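Local atomic coordinates of structure-specific endonuclease subunit SLX1 (PDB entry 4XLG), a protein that probably acts, with its partner SLX4, as a metal-dependent endonuclease that cuts one strand of duplex DNA close to junctions with single-stranded DNA during repair and recombination. Residues C13-S18 against Q23-G28; P59-A64 against D166-I171. The protein carries 1 engineered substitution. One frame throughout, in Å; residues are numbered along the deposited sequence.

Contact 1 (C13-S18 against Q23-G28)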
# COMPACT_ATOMS: atom_id res chain seq x y z
N CYS B 13 7.14 -4.76 0.13
CA CYS B 13 8.46 -4.58 0.77
C CYS B 13 8.72 -5.80 1.63
O CYS B 13 7.96 -6.07 2.55
CB CYS B 13 8.49 -3.36 1.69
SG CYS B 13 8.44 -1.77 0.87
N TYR B 14 9.82 -6.50 1.34
CA TYR B 14 10.09 -7.81 1.94
C TYR B 14 11.28 -7.78 2.84
O TYR B 14 12.20 -6.96 2.71
CB TYR B 14 10.30 -8.90 0.86
CG TYR B 14 11.41 -8.53 -0.17
CD1 TYR B 14 12.76 -8.87 0.06
CD2 TYR B 14 11.08 -7.82 -1.36
CE1 TYR B 14 13.75 -8.55 -0.87
CE2 TYR B 14 12.06 -7.52 -2.33
CZ TYR B 14 13.41 -7.90 -2.03
OH TYR B 14 14.37 -7.58 -2.93
N LEU B 15 11.24 -8.71 3.81
CA LEU B 15 12.39 -8.94 4.69
C LEU B 15 12.92 -10.36 4.44
O LEU B 15 12.13 -11.33 4.50
CB LEU B 15 11.96 -8.77 6.15
CG LEU B 15 13.04 -9.13 7.20
CD1 LEU B 15 14.26 -8.17 7.10
CD2 LEU B 15 12.42 -9.14 8.63
N LEU B 16 14.21 -10.46 4.13
CA LEU B 16 14.86 -11.77 3.94
C LEU B 16 15.71 -12.02 5.16
O LEU B 16 16.27 -11.10 5.73
CB LEU B 16 15.79 -11.79 2.71
CG LEU B 16 15.20 -11.30 1.39
CD1 LEU B 16 16.35 -11.45 0.29
CD2 LEU B 16 13.90 -12.12 1.06
N GLN B 17 15.80 -13.29 5.54
CA GLN B 17 16.73 -13.72 6.56
C GLN B 17 17.52 -14.87 5.98
O GLN B 17 16.95 -15.84 5.51
CB GLN B 17 15.96 -14.18 7.80
CG GLN B 17 16.94 -14.64 8.96
CD GLN B 17 16.16 -15.06 10.23
OE1 GLN B 17 14.93 -15.21 10.20
NE2 GLN B 17 16.89 -15.25 11.31
N SER B 18 18.85 -14.78 6.00
CA SER B 18 19.65 -15.88 5.45
C SER B 18 19.34 -17.20 6.18
O SER B 18 19.23 -17.25 7.45
CB SER B 18 21.16 -15.53 5.57
OG SER B 18 21.94 -16.68 5.23
N GLN B 23 21.88 -14.23 11.39
CA GLN B 23 21.89 -12.79 11.73
C GLN B 23 21.97 -11.90 10.49
O GLN B 23 22.02 -10.69 10.62
CB GLN B 23 23.06 -12.44 12.68
CG GLN B 23 22.93 -13.26 13.94
CD GLN B 23 24.11 -13.12 14.91
OE1 GLN B 23 24.38 -12.05 15.39
NE2 GLN B 23 24.81 -14.22 15.18
N SER B 24 21.96 -12.48 9.28
CA SER B 24 21.97 -11.66 8.04
C SER B 24 20.56 -11.45 7.51
O SER B 24 19.81 -12.40 7.32
CB SER B 24 22.82 -12.26 6.88
OG SER B 24 24.22 -12.33 7.27
N PHE B 25 20.24 -10.18 7.28
CA PHE B 25 18.92 -9.78 6.74
C PHE B 25 19.08 -8.91 5.52
O PHE B 25 20.15 -8.28 5.31
CB PHE B 25 18.16 -8.98 7.85
CG PHE B 25 17.90 -9.80 9.09
CD1 PHE B 25 16.79 -10.63 9.13
CD2 PHE B 25 18.76 -9.76 10.18
CE1 PHE B 25 16.53 -11.45 10.24
CE2 PHE B 25 18.51 -10.58 11.32
CZ PHE B 25 17.40 -11.41 11.34
N TYR B 26 17.98 -8.77 4.78
CA TYR B 26 17.98 -7.93 3.60
C TYR B 26 16.60 -7.37 3.46
O TYR B 26 15.64 -8.11 3.59
CB TYR B 26 18.35 -8.75 2.36
CG TYR B 26 18.51 -7.88 1.13
CD1 TYR B 26 17.42 -7.59 0.32
CD2 TYR B 26 19.75 -7.40 0.75
CE1 TYR B 26 17.55 -6.76 -0.80
CE2 TYR B 26 19.89 -6.59 -0.38
CZ TYR B 26 18.78 -6.32 -1.16
OH TYR B 26 18.89 -5.54 -2.27
N ILE B 27 16.51 -6.08 3.13
CA ILE B 27 15.17 -5.51 2.87
C ILE B 27 15.09 -4.97 1.45
O ILE B 27 16.02 -4.24 1.02
CB ILE B 27 14.90 -4.35 3.87
CG1 ILE B 27 14.70 -4.94 5.28
CG2 ILE B 27 13.60 -3.52 3.46
CD1 ILE B 27 14.86 -3.82 6.38
N GLY B 28 14.01 -5.28 0.71
CA GLY B 28 13.89 -4.64 -0.62
C GLY B 28 12.42 -4.50 -0.97
O GLY B 28 11.55 -4.72 -0.12
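Y26 O takes the N-H of L16 at 2.8 Å, in its carbonyl plane and nearly straight (173° at the hydrogen), while the CA-H of L15 leans on the same oxygen. This carbonyl sits in the antiparallel hairpin that opens the GIY-YIG nuclease domain: strand 12-18 carries the GIY-like sequence, strand 25-30 the YIG. A bond from Y26 N to L16 O completes the central pair, S18 N to S24 O (2.9 Å) closes the turn end, and Y14 and G28 exchange two more at the far end. On the face bearing Y14, L16 and Y26, L16 CD1 lies against Y26 CB at 3.9 Å, the two side chains pointing the same way. Y26 turns its ring edge to Y14 OH, a hydroxyl hydrogen-bonded to H40 and R36. On the other face the extended Q17 side chain runs beside the F25 ring, Q17 CG reaching F25 CE1 at 3.5 Å, with amide and ring planes 29° apart; Q17 NE2 bonds to R22 O. Next along, L15 CD1 meets I27 CG1 at 3.7 Å, and W82 of helix 72-84 packs on both residues. Y14 has its CG between backbone N and carbonyl carbon (chi1 54°), which lays the ring over G28: G28 CA makes a CH-pi contact 3.9 Å from the ring centroid, and G28 C rides 3.3 Å above the plane, offset toward the rim.

Contact 2 (P59-A64 against D166-I171)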
# COMPACT_ATOMS: atom_id res chain seq x y z
N PRO B 59 21.09 -19.73 0.37
CA PRO B 59 19.83 -19.05 0.05
C PRO B 59 19.23 -18.26 1.20
O PRO B 59 19.43 -18.60 2.40
CB PRO B 59 18.86 -20.23 -0.29
CG PRO B 59 19.44 -21.42 0.50
CD PRO B 59 20.96 -21.20 0.54
N TRP B 60 18.43 -17.29 0.82
CA TRP B 60 17.66 -16.47 1.74
C TRP B 60 16.28 -17.07 1.93
O TRP B 60 15.68 -17.56 0.96
CB TRP B 60 17.47 -15.06 1.14
CG TRP B 60 18.70 -14.27 0.94
CD1 TRP B 60 19.42 -14.15 -0.24
CD2 TRP B 60 19.30 -13.39 1.88
NE1 TRP B 60 20.45 -13.25 -0.06
CE2 TRP B 60 20.38 -12.76 1.22
CE3 TRP B 60 19.02 -13.07 3.21
CZ2 TRP B 60 21.20 -11.81 1.86
CZ3 TRP B 60 19.83 -12.11 3.86
CH2 TRP B 60 20.90 -11.50 3.19
N GLU B 61 15.71 -16.91 3.12
CA GLU B 61 14.27 -17.18 3.34
C GLU B 61 13.52 -15.84 3.33
O GLU B 61 13.95 -14.91 4.01
CB GLU B 61 14.07 -17.86 4.75
CG GLU B 61 12.58 -18.12 5.08
CD GLU B 61 12.38 -18.55 6.53
OE1 GLU B 61 13.33 -18.46 7.34
OE2 GLU B 61 11.24 -18.97 6.87
N MET B 62 12.44 -15.72 2.54
CA MET B 62 11.64 -14.49 2.67
C MET B 62 10.73 -14.70 3.87
O MET B 62 9.82 -15.50 3.82
CB MET B 62 10.83 -14.23 1.38
CG MET B 62 10.03 -12.88 1.49
SD MET B 62 9.18 -12.51 -0.07
CE MET B 62 10.58 -12.15 -1.12
N VAL B 63 10.95 -13.96 4.97
CA VAL B 63 10.17 -14.28 6.15
C VAL B 63 8.90 -13.45 6.30
O VAL B 63 7.95 -13.86 7.01
CB VAL B 63 11.04 -14.12 7.46
CG1 VAL B 63 12.20 -15.19 7.43
CG2 VAL B 63 11.63 -12.69 7.66
N ALA B 64 8.88 -12.28 5.66
CA ALA B 64 7.70 -11.39 5.77
C ALA B 64 7.65 -10.48 4.56
O ALA B 64 8.68 -10.18 3.95
CB ALA B 64 7.74 -10.53 7.06
N ASP B 166 0.61 -23.41 6.50
CA ASP B 166 1.86 -24.20 6.42
C ASP B 166 3.13 -23.33 6.47
O ASP B 166 4.16 -23.71 5.93
CB ASP B 166 1.89 -25.05 5.14
CG ASP B 166 0.71 -25.98 5.02
OD1 ASP B 166 0.26 -26.55 6.05
OD2 ASP B 166 0.22 -26.11 3.88
N ALA B 167 3.05 -22.17 7.11
CA ALA B 167 4.24 -21.35 7.40
C ALA B 167 5.33 -22.20 8.04
O ALA B 167 5.04 -23.11 8.86
CB ALA B 167 3.88 -20.17 8.34
N LEU B 168 6.57 -21.90 7.70
CA LEU B 168 7.70 -22.56 8.36
C LEU B 168 7.78 -22.14 9.83
O LEU B 168 7.32 -21.09 10.23
CB LEU B 168 9.01 -22.23 7.65
CG LEU B 168 8.99 -22.73 6.20
CD1 LEU B 168 10.39 -22.66 5.61
CD2 LEU B 168 8.34 -24.18 6.13
N THR B 169 8.44 -22.95 10.63
CA THR B 169 8.61 -22.61 12.03
C THR B 169 10.11 -22.53 12.37
O THR B 169 10.82 -21.71 11.79
CB THR B 169 7.88 -23.63 12.94
OG1 THR B 169 8.29 -24.97 12.63
CG2 THR B 169 6.35 -23.50 12.70
N GLU B 170 10.58 -23.34 13.31
CA GLU B 170 12.01 -23.23 13.62
C GLU B 170 12.81 -23.76 12.40
O GLU B 170 12.51 -24.80 11.85
CB GLU B 170 12.38 -24.00 14.90
CG GLU B 170 13.82 -23.71 15.35
CD GLU B 170 14.17 -24.31 16.74
N ILE B 171 13.85 -23.04 12.02
CA ILE B 171 14.63 -23.39 10.85
C ILE B 171 15.76 -24.35 11.22
O ILE B 171 16.49 -24.09 12.19
CB ILE B 171 15.21 -22.12 10.18
CG1 ILE B 171 14.05 -21.22 9.67
CG2 ILE B 171 16.20 -22.46 9.02
CD1 ILE B 171 12.99 -21.95 8.77
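E61 and I171 approach from opposite directions, joining strand 60-67 of the GIY-YIG domain's mixed sheet to the chain that leaves strand 160-168 at one edge of that sheet. The direct interface, 97 Å², consists of van der Waals contact between the E61 carboxylate and two aliphatic side chains. I171 CG1 lies 3.7 Å from E61 OE1, and the terminal I171 CD1 touches both carboxylate oxygens, 3.9 Å from E61 OE2. L168 slides past E61 in the reverse sense, its CD1 4.0 Å from E61 OE2. With CG anti to the backbone N (chi1 178°) and the rest of the chain extended, E61 carries its carboxylate away from its own strand to these two hydrocarbon side chains. The I171 side chain also packs on N134 and R22. Helix 176-213 packs against both sides of the contact, N186 touching E61 and V182 touching L168. Backbone bonds hold strand 60-67 to strand 12-18, where V63 and A64 both face L15 in a classic beta bulge. Between the two segments themselves no hydrogen bond runs directly; the polar link passes through a third residue, N134, whose ND2 donates to both E61 OE2 and T169 O.

Contacts 1 and 2 lie on one mixed sheet, their centres about 11 Å apart, and are coupled through the neighbouring strands 12-18 and 60-67: Q17 N probably bonds to E61 O and L15 O to V63 N. Contact 1 is mostly buried, a regular hairpin with side chains packed on both faces and 566 Å² hidden. Contact 2 is only partly buried; where contact 1 is held by direct backbone bonds, it has none of its own and depends on a third residue. Helices 72-84 and 107-118 pack on contact 1 and helix 176-213 on contact 2, while helix 33-41 touches both 13-18 and 59-64. W60, on the 59-64 segment, reaches back to contact 1, its CZ3 3.5 Å from S24 O.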